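PDB 6QRL: hybrid kinase from Caulobacter vibrioides, which probably autophosphorylates on histidine with ATP as a hybrid sensor kinase, and binds cyclic di-GMP through its pseudo-receiver domain. Local coordinates for residues A[50-55]-A[71-76]. Numbering follows the deposited sequence.
Sequences AVLLID and RRSVVL
The central strand 51-55 and its neighbour 73-77, parallel strands of the pseudo-receiver domain, pair along Leu52–Asp55 and Ser73–Leu76. Four backbone bonds, all of 2.9 Å, tie them: Leu52 N to Arg72 O, Val74 N to Leu52 O, Ile54 N to Val74 O and Leu76 N to Ile54 O.

Where the strands begin, the side chain of Arg71 is bent at CD (chi2 -62°) and NE (chi3 -61°), and its guanidinium lies beside Ala50, NH2 donating in plane to a lone pair of Ala50 O at 3.1 Å. One water donates to that same oxygen and accepts from Arg71 NE and Arg72 N, bridging the two segments just before the first sheet bond. Leu52 crosses Arg71 at about a right angle, and Leu52 CD2 lies 3.8 Å from Arg71 NH2.

In this five-stranded response-regulator sheet, strand 8-12 flanks 51-55 on its other edge. Ser73 OG sits 3.7 Å from Leu52 CD1 and 3.8 Å from Ile54 CD1, on the face where helix 39-45 packs. On the opposite face Leu53 and Val74 lie side by side against helix 103-111, and Leu53 CD1 lies 3.9 Å from Val74 CB. Asp55, the predicted phosphorylation site, unmodified here, ends its strand beside Leu76; its OD1 forms a salt bridge with Lys99 and a hydrogen bond with Ala57 N, and OD2 a hydrogen bond with Ser13 OG.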
ATOM      1  N   ALA A  50      -0.426   1.418 -10.063  1.00 38.87           N
ATOM      2  CA  ALA A  50      -0.801   1.977  -8.738  1.00 37.08           C
ATOM      3  C   ALA A  50       0.178   1.485  -7.670  1.00 36.17           C
ATOM      4  O   ALA A  50       0.540   0.268  -7.662  1.00 35.54           O
ATOM      5  CB  ALA A  50      -2.212   1.582  -8.385  1.00 37.19           C
ATOM      6  N   VAL A  51       0.578   2.374  -6.765  1.00 35.33           N
ATOM      7  CA  VAL A  51       1.244   1.948  -5.498  1.00 34.18           C
ATOM      8  C   VAL A  51       0.153   1.407  -4.575  1.00 32.60           C
ATOM      9  O   VAL A  51      -0.897   2.074  -4.478  1.00 33.39           O
ATOM     10  CB  VAL A  51       2.006   3.115  -4.851  1.00 34.38           C
ATOM     11  CG1 VAL A  51       2.562   2.744  -3.491  1.00 34.95           C
ATOM     12  CG2 VAL A  51       3.099   3.615  -5.773  1.00 36.04           C
ATOM     13  N   LEU A  52       0.392   0.281  -3.912  1.00 32.28           N
ATOM     14  CA  LEU A  52      -0.602  -0.414  -3.050  1.00 31.59           C
ATOM     15  C   LEU A  52      -0.325  -0.107  -1.579  1.00 31.49           C
ATOM     16  O   LEU A  52       0.764  -0.459  -1.103  1.00 32.42           O
ATOM     17  CB  LEU A  52      -0.531  -1.920  -3.317  1.00 33.46           C
ATOM     18  CG  LEU A  52      -0.592  -2.340  -4.785  1.00 36.05           C
ATOM     19  CD1 LEU A  52      -0.417  -3.851  -4.932  1.00 36.43           C
ATOM     20  CD2 LEU A  52      -1.907  -1.898  -5.414  1.00 38.38           C
ATOM     21  N   LEU A  53      -1.230   0.608  -0.911  1.00 30.02           N
ATOM     22  CA  LEU A  53      -1.190   0.774   0.560  1.00 31.16           C
ATOM     23  C   LEU A  53      -1.997  -0.404   1.129  1.00 31.01           C
ATOM     24  O   LEU A  53      -3.195  -0.518   0.822  1.00 29.02           O
ATOM     25  CB  LEU A  53      -1.788   2.118   0.971  1.00 33.20           C
ATOM     26  CG  LEU A  53      -0.904   3.359   0.961  1.00 38.03           C
ATOM     27  CD1 LEU A  53       0.340   3.245   0.099  1.00 40.94           C
ATOM     28  CD2 LEU A  53      -1.722   4.585   0.611  1.00 38.70           C
ATOM     29  N   ILE A  54      -1.328  -1.290   1.861  1.00 29.18           N
ATOM     30  CA  ILE A  54      -1.920  -2.557   2.364  1.00 29.58           C
ATOM     31  C   ILE A  54      -1.944  -2.495   3.883  1.00 29.82           C
ATOM     32  O   ILE A  54      -0.858  -2.490   4.474  1.00 29.22           O
ATOM     33  CB  ILE A  54      -1.151  -3.769   1.831  1.00 30.35           C
ATOM     34  CG1 ILE A  54      -1.181  -3.795   0.300  1.00 32.64           C
ATOM     35  CG2 ILE A  54      -1.705  -5.066   2.407  1.00 29.80           C
ATOM     36  CD1 ILE A  54      -0.359  -4.921  -0.318  1.00 32.74           C
ATOM     37  N   ASP A  55      -3.142  -2.491   4.461  1.00 29.03           N
ATOM     38  CA  ASP A  55      -3.403  -2.500   5.922  1.00 30.31           C
ATOM     39  C   ASP A  55      -2.914  -3.820   6.525  1.00 30.00           C
ATOM     40  O   ASP A  55      -3.372  -4.861   6.078  1.00 29.11           O
ATOM     41  CB  ASP A  55      -4.893  -2.254   6.178  1.00 29.66           C
ATOM     42  CG  ASP A  55      -5.239  -1.856   7.605  1.00 31.81           C
ATOM     43  OD1 ASP A  55      -4.385  -2.082   8.497  1.00 30.95           O
ATOM     44  OD2 ASP A  55      -6.396  -1.356   7.831  1.00 33.07           O
ATOM     45  N   ARG A  71       4.947  -5.622  -7.822  1.00 36.71           N
ATOM     46  CA  ARG A  71       4.200  -4.385  -7.490  1.00 35.89           C
ATOM     47  C   ARG A  71       4.952  -3.602  -6.409  1.00 35.35           C
ATOM     48  O   ARG A  71       5.891  -4.161  -5.776  1.00 34.60           O
ATOM     49  CB  ARG A  71       2.772  -4.770  -7.106  1.00 35.10           C
ATOM     50  CG  ARG A  71       1.993  -5.477  -8.225  1.00 35.29           C
ATOM     51  CD  ARG A  71       1.793  -4.645  -9.489  1.00 36.54           C
ATOM     52  NE  ARG A  71       1.024  -3.433  -9.187  1.00 37.54           N
ATOM     53  CZ  ARG A  71      -0.270  -3.226  -9.429  1.00 38.00           C
ATOM     54  NH1 ARG A  71      -0.996  -4.147 -10.042  1.00 39.24           N
ATOM     55  NH2 ARG A  71      -0.832  -2.077  -9.062  1.00 37.06           N
ATOM     56  N   ARG A  72       4.572  -2.337  -6.249  1.00 33.96           N
ATOM     57  CA  ARG A  72       5.141  -1.383  -5.258  1.00 33.52           C
ATOM     58  C   ARG A  72       4.134  -1.249  -4.105  1.00 32.21           C
ATOM     59  O   ARG A  72       3.019  -0.747  -4.353  1.00 30.86           O
ATOM     60  CB  ARG A  72       5.445  -0.065  -5.970  1.00 33.63           C
ATOM     61  CG  ARG A  72       6.275  -0.264  -7.236  1.00 34.26           C
ATOM     62  CD  ARG A  72       6.490   1.023  -7.975  1.00 35.50           C
ATOM     63  NE  ARG A  72       7.324   0.748  -9.123  1.00 37.64           N
ATOM     64  CZ  ARG A  72       8.577   1.159  -9.289  1.00 39.91           C
ATOM     65  NH1 ARG A  72       9.156   1.956  -8.403  1.00 38.74           N
ATOM     66  NH2 ARG A  72       9.241   0.811 -10.384  1.00 40.73           N
ATOM     67  N   SER A  73       4.480  -1.771  -2.926  1.00 31.26           N
ATOM     68  CA  SER A  73       3.544  -1.865  -1.775  1.00 30.40           C
ATOM     69  C   SER A  73       4.165  -1.282  -0.519  1.00 30.04           C
ATOM     70  O   SER A  73       5.356  -1.463  -0.305  1.00 30.71           O
ATOM     71  CB  SER A  73       3.132  -3.288  -1.517  1.00 30.67           C
ATOM     72  OG  SER A  73       2.507  -3.849  -2.653  1.00 31.93           O
ATOM     73  N   VAL A  74       3.334  -0.609   0.261  1.00 30.40           N
ATOM     74  CA  VAL A  74       3.646  -0.006   1.580  1.00 31.24           C
ATOM     75  C   VAL A  74       2.651  -0.592   2.579  1.00 31.79           C
ATOM     76  O   VAL A  74       1.448  -0.523   2.290  1.00 31.71           O
ATOM     77  CB  VAL A  74       3.505   1.518   1.503  1.00 31.00           C
ATOM     78  CG1 VAL A  74       3.896   2.172   2.801  1.00 32.37           C
ATOM     79  CG2 VAL A  74       4.310   2.102   0.353  1.00 33.04           C
ATOM     80  N   VAL A  75       3.119  -1.049   3.736  1.00 29.10           N
ATOM     81  CA  VAL A  75       2.231  -1.674   4.745  1.00 29.13           C
ATOM     82  C   VAL A  75       1.824  -0.611   5.781  1.00 30.19           C
ATOM     83  O   VAL A  75       2.710   0.160   6.213  1.00 30.54           O
ATOM     84  CB  VAL A  75       2.909  -2.903   5.382  1.00 30.12           C
ATOM     85  CG1 VAL A  75       4.247  -2.553   6.019  1.00 31.02           C
ATOM     86  CG2 VAL A  75       2.019  -3.580   6.408  1.00 30.14           C
ATOM     87  N   LEU A  76       0.563  -0.625   6.217  1.00 29.06           N
ATOM     88  CA  LEU A  76       0.046   0.241   7.320  1.00 32.11           C
ATOM     89  C   LEU A  76       0.110  -0.532   8.645  1.00 31.93           C
ATOM     90  O   LEU A  76      -0.547  -1.581   8.755  1.00 31.43           O
ATOM     91  CB  LEU A  76      -1.406   0.637   7.025  1.00 33.54           C
ATOM     92  CG  LEU A  76      -1.654   1.788   6.053  1.00 37.41           C
ATOM     93  CD1 LEU A  76      -0.627   1.877   4.950  1.00 38.07           C
ATOM     94  CD2 LEU A  76      -3.082   1.781   5.501  1.00 37.82           C
TER
HETATM   95  O   HOH W   1       2.749  -1.340  -8.150  1.00 35.00           O